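Local coordinates for solute binding protein MsmE (PDB 4R6H) that binds melibiose, raffinose and stachyose for import by the MelEDC-MsmX ABC transporter, at residues 268-273 / 287-292; 141-146 / 371-376. All blocks are in the same frame, centred on the assembly; numbering follows the deposited sequence. Where two conformers were deposited one is given.

Interaction 1: residues 268-273 / 287-292; sequences TMQGGT and VGIIPT
In the mixed, curled sheet of this two-lobed sugar-binding protein, strands 265-269 and 287-291 run antiparallel to a shared partner, 141-148, and Gln270 meets Ile289 where the first of them has just ended. The contact shows how a side-chain amide can carry on a strand's work. Ile289 lies over one broad face of the Gln270 amide rather than at its rim: methyl CG2 sits almost directly above the amide carbon, with Gln270 CD at 3.5 Å from Ile289 CG2. The same face is covered over the oxygen, Gln270 OE1 being 3.7 Å from Ile289 CB. At the other end CD1 takes over, with Ile289 CD1 3.7 Å from Gln270 NE2, so the isoleucine spans the whole amide in purely van der Waals contact. Gln270 reaches this far because CG is anti to the backbone N (chi1 -159°) and the chain stays extended to CD.

The polar atoms of the amide turn to strand 141-148. Thr268 pairs through its backbone with Ala146; beyond it Gln270 OE1 accepts a hydrogen bond from Gly144 N, and NE2 gives a weak one to Lys142 O, so the side chain prolongs the ladder along the same strand. Gly288 and Ile290 pair with Tyr147 and Leu145 of that strand. A leucine in place of Gln270 would probably leave Gly144 N and Lys142 O without these amide partners. Trp303 touches both Gln270 and Ile289, adding to a buried patch, while Gln196 of helix 192-206 binds the Gln270 carbonyl and Asp361 accepts from Ile289 N.

Interaction 2: residues 141-146 / 371-376; sequences AKDGLA and EPYFDR
Asp143 and Tyr373 cross at about a right angle, the carboxylate and ring planes 66° apart. The carboxylate therefore does not stack on the ring. OD2 comes to its hydroxyl edge, close to the ring plane and on the CE2 side, with Asp143 OD2 3.5 Å from Tyr373 CE2. The phenol is the donor in a hydrogen bond from Tyr373 OH to Asp143 OD2. In the conformer given the separation of these two oxygens is very short, 2.4 Å, and Tyr373 was deposited in two conformers, so the exact geometry of the bond, including the angle of about 125° at CZ-OH-OD2, is doubtful. The Asp143 side chain leaves strand 141-148 toward the 371-376 segment, and with CG beside the backbone N and anti to the carbonyl carbon (chi1 -71°) OD2 is brought to the hydroxyl.

A single polar bridge of this kind can join parts of a fold whose backbones stay well apart, here 9.5 Å between Asp143 CA and Tyr373 CA. Tyr373 occupies the N-cap position of helix 374-378. Between the two segments runs strand 303-306: Asp143 pairs with Ile304, Glu371 pairs with Trp303, and the Tyr373 side chain packs on Ile304. Helix 192-206 also meets this segment: its Asp199 touches Tyr373 and accepts a hydrogen bond from Asp375 N.

Both interactions lean on strand 141-148 of the same mixed sheet, but they use it differently. Interaction 1 is core: its touching residues are buried, its own contact is van der Waals packing of an amide face on an isoleucine, without a hydrogen bond, and the polar ends are spent on the strand backbone. Interaction 2 joins partly exposed residues, although it lies closer to the centre of the chain, and rests on one polar bridge. They adjoin directly, since the glutamine that grips Gly144 also packs on the CA of Asp143, the residue before it, which carries the carboxylate. Strand 303-306 also serves both, through Trp303 beside interaction 1 and Ile304 beside interaction 2.

Interaction 1: residues 268-273 / 287-292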
loop_
_atom_site.group_PDB
_atom_site.type_symbol
_atom_site.label_atom_id
_atom_site.label_comp_id
_atom_site.label_asym_id
_atom_site.label_seq_id
_atom_site.Cartn_x
_atom_site.Cartn_y
_atom_site.Cartn_z
ATOM N N THR A 268 -4.210 -10.849 10.575
ATOM C CA THR A 268 -4.114 -10.983 9.116
ATOM C C THR A 268 -3.389 -9.768 8.587
ATOM O O THR A 268 -3.310 -8.767 9.277
ATOM C CB THR A 268 -5.494 -11.224 8.452
ATOM O OG1 THR A 268 -5.310 -11.703 7.125
ATOM C CG2 THR A 268 -6.350 -9.961 8.417
ATOM N N MET A 269 -2.818 -9.850 7.387
ATOM C CA MET A 269 -2.182 -8.676 6.799
ATOM C C MET A 269 -3.209 -7.636 6.479
ATOM O O MET A 269 -4.365 -7.933 6.157
ATOM C CB MET A 269 -1.435 -9.038 5.522
ATOM C CG MET A 269 -0.332 -10.078 5.613
ATOM S SD MET A 269 1.171 -9.774 6.524
ATOM C CE MET A 269 1.785 -8.255 5.736
ATOM N N GLN A 270 -2.802 -6.373 6.624
ATOM C CA GLN A 270 -3.795 -5.327 6.530
ATOM C C GLN A 270 -4.361 -5.190 5.132
ATOM O O GLN A 270 -3.613 -5.139 4.155
ATOM C CB GLN A 270 -3.132 -4.060 6.933
ATOM C CG GLN A 270 -4.092 -3.013 7.355
ATOM C CD GLN A 270 -3.319 -1.901 7.954
ATOM O OE1 GLN A 270 -2.385 -2.149 8.731
ATOM N NE2 GLN A 270 -3.704 -0.685 7.650
ATOM N N GLY A 271 -5.686 -5.127 5.048
ATOM C CA GLY A 271 -6.372 -4.881 3.778
ATOM C C GLY A 271 -6.955 -3.475 3.652
ATOM O O GLY A 271 -7.171 -2.974 2.538
ATOM N N GLY A 272 -7.226 -2.836 4.792
ATOM C CA GLY A 272 -7.629 -1.432 4.807
ATOM C C GLY A 272 -9.046 -1.157 5.297
ATOM O O GLY A 272 -9.269 -0.107 5.869
ATOM N N THR A 273 -9.997 -2.033 5.020
ATOM C CA THR A 273 -11.384 -1.777 5.444
ATOM C C THR A 273 -11.928 -2.890 6.321
ATOM O O THR A 273 -13.127 -2.986 6.540
ATOM C CB THR A 273 -12.343 -1.566 4.283
ATOM O OG1 THR A 273 -12.349 -2.747 3.446
ATOM C CG2 THR A 273 -11.924 -0.344 3.456
ATOM N N VAL A 287 -11.634 -4.724 15.447
ATOM C CA VAL A 287 -10.396 -4.978 14.688
ATOM C C VAL A 287 -9.542 -3.728 14.766
ATOM O O VAL A 287 -10.003 -2.621 14.484
ATOM C CB VAL A 287 -10.686 -5.319 13.211
ATOM C CG1 VAL A 287 -9.384 -5.524 12.435
ATOM C CG2 VAL A 287 -11.586 -6.554 13.143
ATOM N N GLY A 288 -8.288 -3.904 15.155
ATOM C CA GLY A 288 -7.290 -2.863 15.206
ATOM C C GLY A 288 -6.180 -3.104 14.208
ATOM O O GLY A 288 -6.127 -4.150 13.575
ATOM N N ILE A 289 -5.306 -2.114 14.081
ATOM C CA ILE A 289 -4.075 -2.280 13.294
ATOM C C ILE A 289 -2.864 -1.904 14.120
ATOM O O ILE A 289 -2.939 -1.070 15.033
ATOM C CB ILE A 289 -4.096 -1.499 11.938
ATOM C CG1 ILE A 289 -4.393 -0.012 12.166
ATOM C CG2 ILE A 289 -5.109 -2.118 11.008
ATOM C CD1 ILE A 289 -4.148 0.899 10.996
ATOM N N ILE A 290 -1.748 -2.550 13.810
ATOM C CA ILE A 290 -0.444 -2.225 14.345
ATOM C C ILE A 290 0.542 -2.131 13.191
ATOM O O ILE A 290 0.324 -2.716 12.146
ATOM C CB ILE A 290 0.050 -3.264 15.401
ATOM C CG1 ILE A 290 0.136 -4.661 14.802
ATOM C CG2 ILE A 290 -0.848 -3.229 16.618
ATOM C CD1 ILE A 290 0.609 -5.674 15.836
ATOM N N PRO A 291 1.656 -1.403 13.415
ATOM C CA PRO A 291 2.680 -1.304 12.394
ATOM C C PRO A 291 3.292 -2.682 12.098
ATOM O O PRO A 291 3.153 -3.633 12.887
ATOM C CB PRO A 291 3.743 -0.402 13.037
ATOM C CG PRO A 291 3.164 0.178 14.246
ATOM C CD PRO A 291 1.943 -0.591 14.600
ATOM N N THR A 292 3.990 -2.767 10.990
ATOM C CA THR A 292 4.724 -3.983 10.631
ATOM C C THR A 292 5.827 -4.208 11.647
ATOM O O THR A 292 6.632 -3.308 11.875
ATOM C CB THR A 292 5.345 -3.862 9.221
ATOM O OG1 THR A 292 4.301 -3.654 8.257
ATOM C CG2 THR A 292 6.074 -5.125 8.829
#

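Interaction 2: residues 141-146 / 371-376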
loop_
_atom_site.group_PDB
_atom_site.type_symbol
_atom_site.label_atom_id
_atom_site.label_comp_id
_atom_site.label_asym_id
_atom_site.label_seq_id
_atom_site.Cartn_x
_atom_site.Cartn_y
_atom_site.Cartn_z
ATOM N N ALA A 141 -1.087 5.556 2.450
ATOM C CA ALA A 141 -1.228 4.199 2.922
ATOM C C ALA A 141 -0.281 3.962 4.085
ATOM O O ALA A 141 0.888 4.401 4.033
ATOM C CB ALA A 141 -0.904 3.198 1.828
ATOM N N LYS A 142 -0.772 3.260 5.110
ATOM C CA LYS A 142 0.032 2.907 6.275
ATOM C C LYS A 142 -0.376 1.508 6.714
ATOM O O LYS A 142 -1.348 1.340 7.460
ATOM C CB LYS A 142 -0.088 3.924 7.407
ATOM C CG LYS A 142 0.637 5.240 7.155
ATOM C CD LYS A 142 0.675 6.149 8.375
ATOM C CE LYS A 142 -0.642 6.856 8.649
ATOM N NZ LYS A 142 -0.448 7.819 9.784
ATOM N N ASP A 143 0.392 0.501 6.272
ATOM C CA ASP A 143 0.052 -0.909 6.438
ATOM C C ASP A 143 0.967 -1.589 7.450
ATOM O O ASP A 143 2.223 -1.399 7.470
ATOM C CB ASP A 143 0.186 -1.641 5.105
ATOM C CG ASP A 143 -0.893 -1.278 4.114
ATOM O OD1 ASP A 143 -2.010 -0.876 4.513
ATOM O OD2 ASP A 143 -0.621 -1.438 2.901
ATOM N N GLY A 144 0.316 -2.411 8.281
ATOM C CA GLY A 144 0.979 -3.323 9.183
ATOM C C GLY A 144 0.208 -4.618 9.241
ATOM O O GLY A 144 0.012 -5.305 8.207
ATOM N N LEU A 145 -0.286 -4.935 10.443
ATOM C CA LEU A 145 -1.106 -6.107 10.666
ATOM C C LEU A 145 -2.455 -5.693 11.254
ATOM O O LEU A 145 -2.494 -4.817 12.154
ATOM C CB LEU A 145 -0.429 -7.049 11.668
ATOM C CG LEU A 145 0.939 -7.561 11.310
ATOM C CD1 LEU A 145 1.572 -8.297 12.466
ATOM C CD2 LEU A 145 0.875 -8.492 10.118
ATOM N N ALA A 146 -3.507 -6.344 10.808
ATOM C CA ALA A 146 -4.824 -6.213 11.412
ATOM C C ALA A 146 -5.024 -7.336 12.421
ATOM O O ALA A 146 -4.516 -8.444 12.251
ATOM C CB ALA A 146 -5.903 -6.261 10.371
ATOM N N GLU A 371 7.532 3.787 5.404
ATOM C CA GLU A 371 8.405 3.363 4.331
ATOM C C GLU A 371 7.568 3.035 3.089
ATOM O O GLU A 371 6.498 2.404 3.191
ATOM C CB GLU A 371 9.201 2.108 4.723
ATOM C CG GLU A 371 10.481 2.438 5.494
ATOM C CD GLU A 371 11.554 2.957 4.555
ATOM O OE1 GLU A 371 11.729 2.417 3.427
ATOM O OE2 GLU A 371 12.181 3.957 4.951
ATOM N N PRO A 372 8.050 3.406 1.903
ATOM C CA PRO A 372 7.345 3.001 0.705
ATOM C C PRO A 372 7.338 1.499 0.497
ATOM O O PRO A 372 8.232 0.779 0.982
ATOM C CB PRO A 372 8.132 3.698 -0.433
ATOM C CG PRO A 372 9.500 3.884 0.151
ATOM C CD PRO A 372 9.296 4.143 1.609
ATOM N N TYR A 373 6.385 0.985 -0.258
ATOM C CA TYR A 373 6.393 -0.438 -0.565
ATOM C C TYR A 373 7.697 -0.875 -1.205
ATOM O O TYR A 373 8.183 -0.284 -2.172
ATOM C CB TYR A 373 5.200 -0.846 -1.437
ATOM C CG TYR A 373 4.059 -1.358 -0.598
ATOM C CD1 TYR A 373 4.059 -2.666 -0.124
ATOM C CD2 TYR A 373 3.028 -0.524 -0.224
ATOM C CE1 TYR A 373 3.037 -3.135 0.659
ATOM C CE2 TYR A 373 1.996 -0.982 0.566
ATOM C CZ TYR A 373 2.007 -2.289 0.998
ATOM O OH TYR A 373 0.994 -2.765 1.785
ATOM N N PHE A 374 8.268 -1.933 -0.654
ATOM C CA PHE A 374 9.599 -2.408 -1.044
ATOM C C PHE A 374 9.675 -2.638 -2.552
ATOM O O PHE A 374 10.680 -2.245 -3.213
ATOM C CB PHE A 374 9.893 -3.706 -0.277
ATOM C CG PHE A 374 11.178 -4.377 -0.636
ATOM C CD1 PHE A 374 12.356 -3.955 -0.044
ATOM C CD2 PHE A 374 11.192 -5.457 -1.481
ATOM C CE1 PHE A 374 13.541 -4.587 -0.306
ATOM C CE2 PHE A 374 12.404 -6.102 -1.763
ATOM C CZ PHE A 374 13.557 -5.656 -1.165
ATOM N N ASP A 375 8.679 -3.303 -3.123
ATOM C CA ASP A 375 8.807 -3.703 -4.519
ATOM C C ASP A 375 8.808 -2.516 -5.467
ATOM O O ASP A 375 9.452 -2.565 -6.527
ATOM C CB ASP A 375 7.730 -4.718 -4.933
ATOM C CG ASP A 375 6.338 -4.098 -5.062
ATOM O OD1 ASP A 375 5.809 -3.528 -4.083
ATOM O OD2 ASP A 375 5.771 -4.158 -6.179
ATOM N N ARG A 376 8.105 -1.462 -5.093
ATOM C CA ARG A 376 7.999 -0.286 -5.935
ATOM C C ARG A 376 9.283 0.518 -5.970
ATOM O O ARG A 376 9.606 1.139 -6.975
ATOM C CB ARG A 376 6.750 0.542 -5.520
ATOM C CG ARG A 376 5.476 -0.290 -5.622
ATOM C CD ARG A 376 4.178 0.526 -5.543
ATOM N NE ARG A 376 3.094 -0.273 -4.946
ATOM C CZ ARG A 376 1.864 0.172 -4.673
ATOM N NH1 ARG A 376 1.511 1.414 -4.967
ATOM N NH2 ARG A 376 0.974 -0.638 -4.089
#